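Local structure of lipoprotein (Mycoplasma mycoides subsp. capri, 7ADK) at residues Leu272-Ala278 with Asp630-Ile634. The protein probably acts as a serine-type protease that cleaves antibodies captured by its partner, an immunoglobulin-binding protein, on the mycoplasma surface. Residues are numbered along the deposited sequence; the frame is centred on the assembly and turned at random.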
loop_
_atom_site.group_PDB
_atom_site.type_symbol
_atom_site.label_atom_id
_atom_site.label_comp_id
_atom_site.label_asym_id
_atom_site.label_seq_id
_atom_site.Cartn_x
_atom_site.Cartn_y
_atom_site.Cartn_z
ATOM N N LEU B 272 3.310 11.078 -8.900
ATOM C CA LEU B 272 3.179 12.413 -9.503
ATOM C C LEU B 272 3.404 12.356 -11.019
ATOM O O LEU B 272 4.491 12.011 -11.457
ATOM C CB LEU B 272 4.231 13.367 -8.910
ATOM C CG LEU B 272 4.251 13.487 -7.386
ATOM C CD1 LEU B 272 5.363 14.447 -6.972
ATOM C CD2 LEU B 272 2.908 13.938 -6.838
ATOM N N GLY B 273 2.436 12.765 -11.833
ATOM C CA GLY B 273 2.609 12.794 -13.288
ATOM C C GLY B 273 3.532 13.904 -13.817
ATOM O O GLY B 273 4.406 13.615 -14.628
ATOM N N ARG B 274 3.343 15.160 -13.391
ATOM C CA ARG B 274 3.945 16.375 -13.984
ATOM C C ARG B 274 4.027 17.546 -13.003
ATOM O O ARG B 274 3.374 17.528 -11.968
ATOM C CB ARG B 274 3.204 16.798 -15.279
ATOM C CG ARG B 274 1.802 17.396 -15.063
ATOM C CD ARG B 274 1.316 18.202 -16.262
ATOM N NE ARG B 274 -0.005 18.830 -16.046
ATOM C CZ ARG B 274 -0.664 19.586 -16.910
ATOM N NH1 ARG B 274 -1.773 20.174 -16.597
ATOM N NH2 ARG B 274 -0.286 19.773 -18.130
ATOM N N ASN B 275 4.771 18.588 -13.358
ATOM C CA ASN B 275 5.080 19.710 -12.466
ATOM C C ASN B 275 3.848 20.532 -12.050
ATOM O O ASN B 275 3.726 20.974 -10.917
ATOM C CB ASN B 275 6.152 20.565 -13.154
ATOM C CG ASN B 275 6.893 21.438 -12.163
ATOM O OD1 ASN B 275 6.387 22.410 -11.632
ATOM N ND2 ASN B 275 8.136 21.131 -11.894
ATOM N N GLU B 276 2.882 20.704 -12.941
ATOM C CA GLU B 276 1.645 21.433 -12.631
ATOM C C GLU B 276 0.736 20.661 -11.660
ATOM O O GLU B 276 -0.186 21.224 -11.092
ATOM C CB GLU B 276 0.882 21.822 -13.903
ATOM C CG GLU B 276 1.717 22.394 -15.061
ATOM C CD GLU B 276 2.753 23.477 -14.683
ATOM O OE1 GLU B 276 2.498 24.352 -13.829
ATOM O OE2 GLU B 276 3.855 23.472 -15.273
ATOM N N LYS B 277 0.999 19.360 -11.444
ATOM C CA LYS B 277 0.308 18.518 -10.455
ATOM C C LYS B 277 1.030 18.529 -9.118
ATOM O O LYS B 277 0.395 18.638 -8.088
ATOM C CB LYS B 277 0.184 17.065 -10.928
ATOM C CG LYS B 277 -0.539 16.893 -12.257
ATOM C CD LYS B 277 -0.671 15.430 -12.729
ATOM C CE LYS B 277 -1.936 14.691 -12.266
ATOM N NZ LYS B 277 -3.093 14.894 -13.180
ATOM N N ALA B 278 2.344 18.435 -9.083
ATOM C CA ALA B 278 3.124 18.555 -7.861
ATOM C C ALA B 278 4.501 19.087 -8.214
ATOM O O ALA B 278 4.978 18.873 -9.313
ATOM C CB ALA B 278 3.192 17.211 -7.165
ATOM N N ASP B 630 -6.962 21.452 -18.738
ATOM C CA ASP B 630 -6.807 20.296 -17.880
ATOM C C ASP B 630 -7.567 20.550 -16.592
ATOM O O ASP B 630 -7.614 21.678 -16.120
ATOM C CB ASP B 630 -5.328 20.150 -17.526
ATOM C CG ASP B 630 -4.451 19.709 -18.686
ATOM O OD1 ASP B 630 -4.768 18.668 -19.287
ATOM O OD2 ASP B 630 -3.385 20.315 -18.937
ATOM N N SER B 631 -8.095 19.522 -15.958
ATOM C CA SER B 631 -8.393 19.602 -14.537
ATOM C C SER B 631 -7.270 18.925 -13.759
ATOM O O SER B 631 -6.928 17.766 -13.995
ATOM C CB SER B 631 -9.759 19.017 -14.213
ATOM O OG SER B 631 -10.803 19.698 -14.883
ATOM N N LEU B 632 -6.692 19.635 -12.804
ATOM C CA LEU B 632 -5.667 19.140 -11.891
ATOM C C LEU B 632 -6.289 18.940 -10.525
ATOM O O LEU B 632 -6.846 19.874 -9.962
ATOM C CB LEU B 632 -4.479 20.112 -11.770
ATOM C CG LEU B 632 -3.597 20.355 -12.997
ATOM C CD1 LEU B 632 -3.290 19.054 -13.694
ATOM C CD2 LEU B 632 -4.172 21.351 -13.988
ATOM N N TYR B 633 -6.183 17.736 -9.981
ATOM C CA TYR B 633 -6.478 17.524 -8.578
ATOM C C TYR B 633 -5.564 16.484 -7.907
ATOM O O TYR B 633 -6.048 15.487 -7.389
ATOM C CB TYR B 633 -8.002 17.396 -8.285
ATOM C CG TYR B 633 -8.913 16.811 -9.325
ATOM C CD1 TYR B 633 -9.447 17.607 -10.343
ATOM C CD2 TYR B 633 -9.272 15.471 -9.240
ATOM C CE1 TYR B 633 -10.269 17.035 -11.331
ATOM C CE2 TYR B 633 -9.994 14.885 -10.284
ATOM C CZ TYR B 633 -10.454 15.650 -11.364
ATOM O OH TYR B 633 -10.939 15.039 -12.486
ATOM N N ILE B 634 -4.231 16.713 -7.885
ATOM C CA ILE B 634 -3.399 16.162 -6.783
ATOM C C ILE B 634 -3.711 17.022 -5.599
ATOM O O ILE B 634 -3.036 17.979 -5.257
ATOM C CB ILE B 634 -1.866 16.106 -6.930
ATOM C CG1 ILE B 634 -1.524 15.230 -8.120
ATOM C CG2 ILE B 634 -1.233 15.469 -5.668
ATOM C CD1 ILE B 634 -0.027 14.950 -8.264
#
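Ile634 packs its CD1 against Leu272, Lys277 and Ala278, approaching Leu272 CD2 and Lys277 CB to 3.4 Å each and Ala278 CB to 4.1 Å. Hydrogen bonds from Lys277 N and Ala278 N to Arg274 O (3.0 and 3.2 Å) close a tight turn over 274-278. Leu632, two residues back, continues the apolar strip, its CD1 3.8 Å from Lys277 CG and 3.5 Å from Arg274 NH1, at the guanidinium edge. The aliphatic part of Lys277 thus serves both residues, while its NZ hydrogen-bonds to the backbone O of Asn667. Beyond Leu632, Arg274 NH1 makes a salt bridge to Asp630 OD2 at 2.8 Å, with a weak second bond from NH2 (3.2 Å); Lys693 shares that oxygen. In this probable clan PA peptidase the contact joins the loop preceding strand 289-293 to the one between helices 603-606 and 651-655. Apolar contacts through Ile634 and Leu632 thus run up to a buried carboxylate whose OD2 meets both Arg274 and Lys693, so that two cations balance its charge.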